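Local coordinates for putative histidine protein kinase (Rhodobacter sphaeroides, PDB 3KYJ), which probably relays chemoreceptor signals to the flagellar motors as CheA3, a histidine kinase whose phosphotransfer (Hpt) domain is the part described here, at residues 52-57 and 68-73; 74-79 and 126-131. One frame throughout, in Å; residues are numbered along the deposited sequence.

Contact 1 (52-57 and 68-73); sequences HTFKGN and SRAHLC
K55 and A70 meet CB to CB at 3.7 Å, where helices 40-60 and 64-82, neighbours in the helical bundle of this Hpt domain, pack antiparallel; the short axes here approach to 8.6 Å at 153°. The CA atoms of this pair are 5.2 Å apart, a closeness the small methyl of A70 permits. Followed outward, K55 passes from one partner to the next. CB and then CG lie against the A70 methyl, CD reaches H71, 3.8 Å from its CD2 and about as near its CA, and the chain bends at chi3 (78°) before NZ arrives at the edge of the imidazole, near the ring plane. Lysine and histidine thus run side by side, pointing the same way. The ammonium is claimed by E74, one helical turn beyond A70, through a salt bridge; E74 OE1 is also probably hydrogen-bonded to H52 ND1. Since H52 is the predicted phosphorylation site, K55 probably helps to position the carboxylate behind it. With an alanine in place of K55, E74 would probably lose its cationic mate and H71 the aliphatic chain along its flank. F54, which also packs on L102 of helix 89-112 and L24 of helix 10-35, has CG anti to its backbone N (chi1 -169°) and brings its ring edge to A70, CD2 lying 4.1 Å from the methyl CB, which sits near the ring plane.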
ATOM      1  N   HIS A  52       6.848  -2.122   3.168  1.00 14.29           N
ATOM      2  CA  HIS A  52       5.767  -1.170   2.978  1.00 13.37           C
ATOM      3  C   HIS A  52       4.455  -1.888   2.602  1.00 13.97           C
ATOM      4  O   HIS A  52       3.373  -1.554   3.091  1.00 14.51           O
ATOM      5  CB  HIS A  52       6.165  -0.152   1.911  1.00 15.29           C
ATOM      6  CG  HIS A  52       5.175   0.952   1.741  1.00 18.28           C
ATOM      7  ND1 HIS A  52       4.979   1.929   2.695  1.00 21.76           N
ATOM      8  CD2 HIS A  52       4.319   1.232   0.728  1.00 22.42           C
ATOM      9  CE1 HIS A  52       4.045   2.763   2.274  1.00 25.11           C
ATOM     10  NE2 HIS A  52       3.629   2.364   1.085  1.00 24.42           N
ATOM     11  N   THR A  53       4.560  -2.888   1.735  1.00 14.02           N
ATOM     12  CA  THR A  53       3.416  -3.696   1.366  1.00 14.65           C
ATOM     13  C   THR A  53       2.854  -4.436   2.588  1.00 14.24           C
ATOM     14  O   THR A  53       1.637  -4.450   2.844  1.00 13.84           O
ATOM     15  CB  THR A  53       3.826  -4.710   0.295  1.00 16.70           C
ATOM     16  OG1 THR A  53       4.057  -3.999  -0.919  1.00 17.97           O
ATOM     17  CG2 THR A  53       2.734  -5.767   0.082  1.00 20.82           C
ATOM     18  N   PHE A  54       3.737  -5.073   3.356  1.00 14.14           N
ATOM     19  CA  PHE A  54       3.292  -5.801   4.528  1.00 13.97           C
ATOM     20  C   PHE A  54       2.580  -4.869   5.522  1.00 14.23           C
ATOM     21  O   PHE A  54       1.518  -5.196   6.048  1.00 14.45           O
ATOM     22  CB  PHE A  54       4.472  -6.522   5.157  1.00 15.66           C
ATOM     23  CG  PHE A  54       4.058  -7.499   6.213  1.00 16.13           C
ATOM     24  CD1 PHE A  54       3.767  -8.804   5.887  1.00 18.97           C
ATOM     25  CD2 PHE A  54       3.906  -7.090   7.521  1.00 16.05           C
ATOM     26  CE1 PHE A  54       3.358  -9.704   6.853  1.00 20.73           C
ATOM     27  CE2 PHE A  54       3.479  -7.978   8.495  1.00 17.67           C
ATOM     28  CZ  PHE A  54       3.206  -9.280   8.168  1.00 19.00           C
ATOM     29  N   LYS A  55       3.153  -3.692   5.734  1.00 13.24           N
ATOM     30  CA  LYS A  55       2.546  -2.681   6.571  1.00 12.99           C
ATOM     31  C   LYS A  55       1.155  -2.267   6.077  1.00 12.98           C
ATOM     32  O   LYS A  55       0.193  -2.230   6.851  1.00 14.29           O
ATOM     33  CB  LYS A  55       3.453  -1.459   6.641  1.00 14.42           C
ATOM     34  CG  LYS A  55       2.979  -0.394   7.605  1.00 16.87           C
ATOM     35  CD  LYS A  55       3.747   0.941   7.509  1.00 20.98           C
ATOM     36  CE  LYS A  55       3.277   1.742   6.309  1.00 28.06           C
ATOM     37  NZ  LYS A  55       3.801   3.139   6.330  1.00 34.73           N
ATOM     38  N   GLY A  56       1.040  -1.928   4.805  1.00 13.10           N
ATOM     39  CA  GLY A  56      -0.243  -1.525   4.254  1.00 14.06           C
ATOM     40  C   GLY A  56      -1.304  -2.608   4.334  1.00 12.20           C
ATOM     41  O   GLY A  56      -2.467  -2.326   4.576  1.00 14.39           O
ATOM     42  N   ASN A  57      -0.890  -3.855   4.146  1.00 13.50           N
ATOM     43  CA  ASN A  57      -1.808  -4.987   4.215  1.00 15.30           C
ATOM     44  C   ASN A  57      -2.397  -5.106   5.629  1.00 15.45           C
ATOM     45  O   ASN A  57      -3.583  -5.325   5.817  1.00 16.63           O
ATOM     46  CB  ASN A  57      -1.078  -6.291   3.836  1.00 16.50           C
ATOM     47  CG  ASN A  57      -0.776  -6.417   2.345  1.00 16.88           C
ATOM     48  OD1 ASN A  57      -1.053  -5.519   1.545  1.00 15.95           O
ATOM     49  ND2 ASN A  57      -0.196  -7.541   1.977  1.00 17.47           N
ATOM     50  N   SER A  68       2.409  -1.607  13.553  1.00 16.09           N
ATOM     51  CA  SER A  68       3.418  -0.794  14.243  1.00 15.78           C
ATOM     52  C   SER A  68       4.819  -1.417  14.164  1.00 16.17           C
ATOM     53  O   SER A  68       5.812  -0.688  14.151  1.00 16.96           O
ATOM     54  CB  SER A  68       3.016  -0.585  15.713  1.00 16.90           C
ATOM     55  OG  SER A  68       3.031  -1.791  16.473  1.00 16.67           O
ATOM     56  N   ARG A  69       4.905  -2.741  14.113  1.00 14.83           N
ATOM     57  CA  ARG A  69       6.223  -3.393  13.975  1.00 15.55           C
ATOM     58  C   ARG A  69       6.765  -3.168  12.557  1.00 14.88           C
ATOM     59  O   ARG A  69       7.936  -2.829  12.366  1.00 17.26           O
ATOM     60  CB  ARG A  69       6.153  -4.886  14.266  1.00 15.10           C
ATOM     61  CG  ARG A  69       6.257  -5.265  15.761  1.00 16.71           C
ATOM     62  CD  ARG A  69       5.132  -4.666  16.572  1.00 16.45           C
ATOM     63  NE  ARG A  69       5.170  -5.126  17.954  1.00 16.44           N
ATOM     64  CZ  ARG A  69       4.675  -4.436  18.985  1.00 16.87           C
ATOM     65  NH1 ARG A  69       4.202  -3.206  18.846  1.00 16.40           N
ATOM     66  NH2 ARG A  69       4.743  -4.975  20.191  1.00 17.59           N
ATOM     67  N   ALA A  70       5.911  -3.358  11.553  1.00 14.95           N
ATOM     68  CA  ALA A  70       6.319  -3.118  10.174  1.00 14.01           C
ATOM     69  C   ALA A  70       6.687  -1.647   9.978  1.00 14.31           C
ATOM     70  O   ALA A  70       7.649  -1.319   9.261  1.00 15.54           O
ATOM     71  CB  ALA A  70       5.206  -3.543   9.207  1.00 14.96           C
ATOM     72  N   HIS A  71       5.954  -0.743  10.632  1.00 14.80           N
ATOM     73  CA  HIS A  71       6.206   0.673  10.473  1.00 16.37           C
ATOM     74  C   HIS A  71       7.595   1.038  10.980  1.00 16.66           C
ATOM     75  O   HIS A  71       8.308   1.814  10.352  1.00 17.42           O
ATOM     76  CB  HIS A  71       5.115   1.529  11.145  1.00 20.50           C
ATOM     77  CG  HIS A  71       5.255   2.984  10.847  1.00 28.89           C
ATOM     78  ND1 HIS A  71       5.495   3.928  11.818  1.00 35.05           N
ATOM     79  CD2 HIS A  71       5.300   3.644   9.664  1.00 34.35           C
ATOM     80  CE1 HIS A  71       5.618   5.118  11.254  1.00 35.81           C
ATOM     81  NE2 HIS A  71       5.489   4.974   9.947  1.00 36.24           N
ATOM     82  N   LEU A  72       7.976   0.521  12.139  1.00 16.93           N
ATOM     83  CA  LEU A  72       9.293   0.870  12.648  0.50 18.65           C
ATOM     84  C   LEU A  72      10.393   0.287  11.767  1.00 17.54           C
ATOM     85  O   LEU A  72      11.429   0.932  11.569  1.00 20.10           O
ATOM     86  CB  LEU A  72       9.484   0.431  14.092  0.50 22.49           C
ATOM     87  CG  LEU A  72       8.927   1.370  15.156  0.50 24.28           C
ATOM     88  CD1 LEU A  72       9.670   1.120  16.466  0.50 27.94           C
ATOM     89  CD2 LEU A  72       9.010   2.843  14.803  0.50 25.59           C
ATOM     90  N   CYS A  73      10.182  -0.913  11.219  1.00 16.39           N
ATOM     91  CA  CYS A  73      11.126  -1.452  10.233  1.00 16.54           C
ATOM     92  C   CYS A  73      11.269  -0.485   9.063  1.00 16.75           C
ATOM     93  O   CYS A  73      12.380  -0.196   8.614  1.00 17.89           O
ATOM     94  CB  CYS A  73      10.680  -2.819   9.727  1.00 16.33           C
ATOM     95  SG  CYS A  73      10.758  -4.143  10.918  1.00 17.17           S
TER

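Contact 2 (74-79 and 126-131); sequences EDLIGL and DQLRSK
L76 is the centre of this contact, its two methyl branches sent to different residues of the segment 126-131. CD2 meets CD2 of L128 at 4.0 Å, a methyl-to-methyl touch, while CD1 lies 4.1 Å from CG of K131. The fork is aimed by a side chain whose CG stands anti to the backbone N (chi1 178°), and L76 gives the largest buried area of the three, 66 Å². L128 starts off alongside and reaches L76 with CD2; it also packs on I94 of helix 89-112. K131 gives only its aliphatic part: CB leaves toward helix 64-82, but the bend at chi2 (55°) turns the rest of the chain away, so that NZ forms salt bridges with D88 and E90. The lysine therefore adds a methylene to the apolar surface while its charge is paired elsewhere. The nearest CA atoms, those of L76 and L128, are 7.4 Å apart, and the contacts between the segments are made by side chains. I132 also touches L76, extending the same apolar surface. Such leucine-to-leucine packing, with a lysine stem beside it, is plain interhelical core packing, here between helices 64-82 and 122-135 within the helical Hpt (P1) domain of a CheA.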
ATOM      1  N   GLU A  74      10.143   0.031   8.575  1.00 16.17           N
ATOM      2  CA  GLU A  74      10.136   0.921   7.418  1.00 17.29           C
ATOM      3  C   GLU A  74      10.882   2.198   7.728  1.00 19.92           C
ATOM      4  O   GLU A  74      11.631   2.705   6.878  1.00 21.16           O
ATOM      5  CB  GLU A  74       8.692   1.229   6.988  1.00 19.25           C
ATOM      6  CG  GLU A  74       8.574   1.959   5.665  1.00 22.68           C
ATOM      7  CD  GLU A  74       7.153   2.389   5.390  1.00 23.79           C
ATOM      8  OE1 GLU A  74       6.397   1.584   4.833  1.00 24.36           O
ATOM      9  OE2 GLU A  74       6.791   3.522   5.748  1.00 28.71           O
ATOM     10  N   ASP A  75      10.714   2.716   8.947  1.00 20.66           N
ATOM     11  CA  ASP A  75      11.443   3.908   9.361  1.00 22.85           C
ATOM     12  C   ASP A  75      12.956   3.676   9.283  1.00 22.95           C
ATOM     13  O   ASP A  75      13.704   4.541   8.797  1.00 24.71           O
ATOM     14  CB  ASP A  75      11.103   4.294  10.799  1.00 24.52           C
ATOM     15  CG  ASP A  75       9.742   4.968  10.940  1.00 27.15           C
ATOM     16  OD1 ASP A  75       9.066   5.282   9.933  1.00 27.85           O
ATOM     17  OD2 ASP A  75       9.359   5.175  12.100  1.00 29.88           O
ATOM     18  N   LEU A  76      13.416   2.518   9.766  1.00 20.83           N
ATOM     19  CA  LEU A  76      14.856   2.235   9.796  1.00 20.87           C
ATOM     20  C   LEU A  76      15.386   2.113   8.365  1.00 20.70           C
ATOM     21  O   LEU A  76      16.440   2.678   8.013  1.00 22.27           O
ATOM     22  CB  LEU A  76      15.127   0.951  10.590  1.00 20.43           C
ATOM     23  CG  LEU A  76      16.587   0.509  10.673  1.00 20.71           C
ATOM     24  CD1 LEU A  76      17.491   1.630  11.188  1.00 24.68           C
ATOM     25  CD2 LEU A  76      16.679  -0.719  11.558  1.00 21.28           C
ATOM     26  N   ILE A  77      14.664   1.383   7.525  1.00 18.69           N
ATOM     27  CA  ILE A  77      15.080   1.227   6.136  1.00 19.28           C
ATOM     28  C   ILE A  77      15.062   2.591   5.436  1.00 20.21           C
ATOM     29  O   ILE A  77      15.935   2.890   4.626  1.00 22.78           O
ATOM     30  CB  ILE A  77      14.158   0.254   5.384  1.00 17.54           C
ATOM     31  CG1 ILE A  77      14.241  -1.138   5.981  1.00 17.67           C
ATOM     32  CG2 ILE A  77      14.514   0.248   3.893  1.00 19.76           C
ATOM     33  CD1 ILE A  77      13.025  -2.012   5.666  1.00 18.44           C
ATOM     34  N   GLY A  78      14.084   3.434   5.761  1.00 22.32           N
ATOM     35  CA  GLY A  78      14.027   4.782   5.220  1.00 25.04           C
ATOM     36  C   GLY A  78      15.227   5.660   5.569  1.00 25.92           C
ATOM     37  O   GLY A  78      15.624   6.518   4.775  1.00 28.55           O
ATOM     38  N   LEU A  79      15.822   5.456   6.739  1.00 25.94           N
ATOM     39  CA  LEU A  79      17.022   6.217   7.107  1.00 27.71           C
ATOM     40  C   LEU A  79      18.170   5.878   6.162  1.00 26.31           C
ATOM     41  O   LEU A  79      18.957   6.751   5.790  1.00 28.42           O
ATOM     42  CB  LEU A  79      17.477   5.902   8.522  1.00 30.27           C
ATOM     43  CG  LEU A  79      16.598   6.395   9.669  1.00 34.90           C
ATOM     44  CD1 LEU A  79      17.162   5.851  10.969  1.00 37.70           C
ATOM     45  CD2 LEU A  79      16.544   7.914   9.685  1.00 37.75           C
ATOM     46  N   ASP A 126      12.070  -2.588  21.005  1.00 25.28           N
ATOM     47  CA  ASP A 126      13.172  -1.904  21.669  1.00 28.51           C
ATOM     48  C   ASP A 126      14.432  -1.855  20.798  1.00 26.39           C
ATOM     49  O   ASP A 126      15.111  -0.829  20.747  1.00 26.42           O
ATOM     50  CB  ASP A 126      13.507  -2.584  23.001  1.00 32.09           C
ATOM     51  CG  ASP A 126      12.556  -2.211  24.127  1.00 38.71           C
ATOM     52  OD1 ASP A 126      11.759  -1.247  23.991  1.00 40.92           O
ATOM     53  OD2 ASP A 126      12.639  -2.874  25.184  1.00 41.89           O
ATOM     54  N   GLN A 127      14.725  -2.954  20.102  1.00 25.89           N
ATOM     55  CA  GLN A 127      15.936  -3.027  19.268  1.00 27.27           C
ATOM     56  C   GLN A 127      15.827  -2.071  18.098  1.00 26.38           C
ATOM     57  O   GLN A 127      16.763  -1.376  17.750  1.00 27.00           O
ATOM     58  CB  GLN A 127      16.150  -4.450  18.763  1.00 34.39           C
ATOM     59  CG  GLN A 127      16.558  -5.438  19.844  1.00 43.99           C
ATOM     60  CD  GLN A 127      16.665  -6.859  19.335  1.00 50.73           C
ATOM     61  OE1 GLN A 127      16.981  -7.091  18.169  1.00 50.21           O
ATOM     62  NE2 GLN A 127      16.402  -7.823  20.210  1.00 60.37           N
ATOM     63  N   LEU A 128      14.664  -2.039  17.473  1.00 24.10           N
ATOM     64  CA  LEU A 128      14.465  -1.104  16.382  1.00 23.97           C
ATOM     65  C   LEU A 128      14.603   0.333  16.878  1.00 25.80           C
ATOM     66  O   LEU A 128      15.296   1.140  16.254  1.00 26.61           O
ATOM     67  CB  LEU A 128      13.105  -1.316  15.727  1.00 21.55           C
ATOM     68  CG  LEU A 128      12.961  -2.584  14.892  1.00 18.75           C
ATOM     69  CD1 LEU A 128      11.496  -2.909  14.714  1.00 19.08           C
ATOM     70  CD2 LEU A 128      13.623  -2.461  13.498  1.00 20.68           C
ATOM     71  N   ARG A 129      13.981   0.662  18.021  1.00 28.00           N
ATOM     72  CA  ARG A 129      14.022   2.036  18.487  1.00 30.59           C
ATOM     73  C   ARG A 129      15.459   2.436  18.832  1.00 31.26           C
ATOM     74  O   ARG A 129      15.852   3.563  18.583  1.00 32.08           O
ATOM     75  CB  ARG A 129      13.119   2.241  19.715  1.00 31.69           C
ATOM     76  CG  ARG A 129      11.644   2.153  19.415  1.00 33.61           C
ATOM     77  CD  ARG A 129      10.804   2.689  20.611  1.00 34.95           C
ATOM     78  NE  ARG A 129       9.395   2.262  20.561  1.00 35.61           N
ATOM     79  CZ  ARG A 129       8.512   2.726  19.681  1.00 36.99           C
ATOM     80  NH1 ARG A 129       8.867   3.621  18.764  1.00 38.85           N
ATOM     81  NH2 ARG A 129       7.270   2.290  19.705  1.00 36.98           N
ATOM     82  N   SER A 130      16.211   1.499  19.410  1.00 30.98           N
ATOM     83  CA  SER A 130      17.606   1.731  19.787  1.00 32.04           C
ATOM     84  C   SER A 130      18.477   1.987  18.552  1.00 31.78           C
ATOM     85  O   SER A 130      19.227   2.952  18.525  1.00 32.57           O
ATOM     86  CB  SER A 130      18.161   0.516  20.528  1.00 35.31           C
ATOM     87  OG  SER A 130      19.576   0.644  20.678  1.00 37.20           O
ATOM     88  N   LYS A 131      18.380   1.120  17.543  1.00 31.73           N
ATOM     89  CA  LYS A 131      19.171   1.301  16.330  1.00 31.64           C
ATOM     90  C   LYS A 131      18.771   2.605  15.638  1.00 31.90           C
ATOM     91  O   LYS A 131      19.621   3.361  15.210  1.00 33.25           O
ATOM     92  CB  LYS A 131      19.042   0.112  15.396  1.00 32.36           C
ATOM     93  CG  LYS A 131      19.974   0.211  14.183  1.00 33.92           C
ATOM     94  CD  LYS A 131      21.424   0.407  14.586  1.00 35.75           C
ATOM     95  CE  LYS A 131      22.330   0.082  13.392  1.00 37.32           C
ATOM     96  NZ  LYS A 131      23.763   0.391  13.677  1.00 41.11           N
TER

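How the contacts relate
Helix 64-82 serves both contacts, giving residues 68-73 to helix 40-60 in contact 1 and residues 74-79 to helix 122-135 in contact 2. Both are buried, contact 1 nearer the middle of the chain (its centre about 6 Å from the chain centre, against 10 Å for contact 2). Their chemistry differs: beside contact 1 lies a polar cluster at the predicted phosphorylation site, whereas contact 2 joins aliphatic groups. E74 of the segment 74-79 ties contact 2 to the polar cluster on 52-57. L72 makes a second, apolar link, its CB packing on L128. Each contact also uses a lysine's aliphatic chain, with carboxylates beyond it pairing the ammonium.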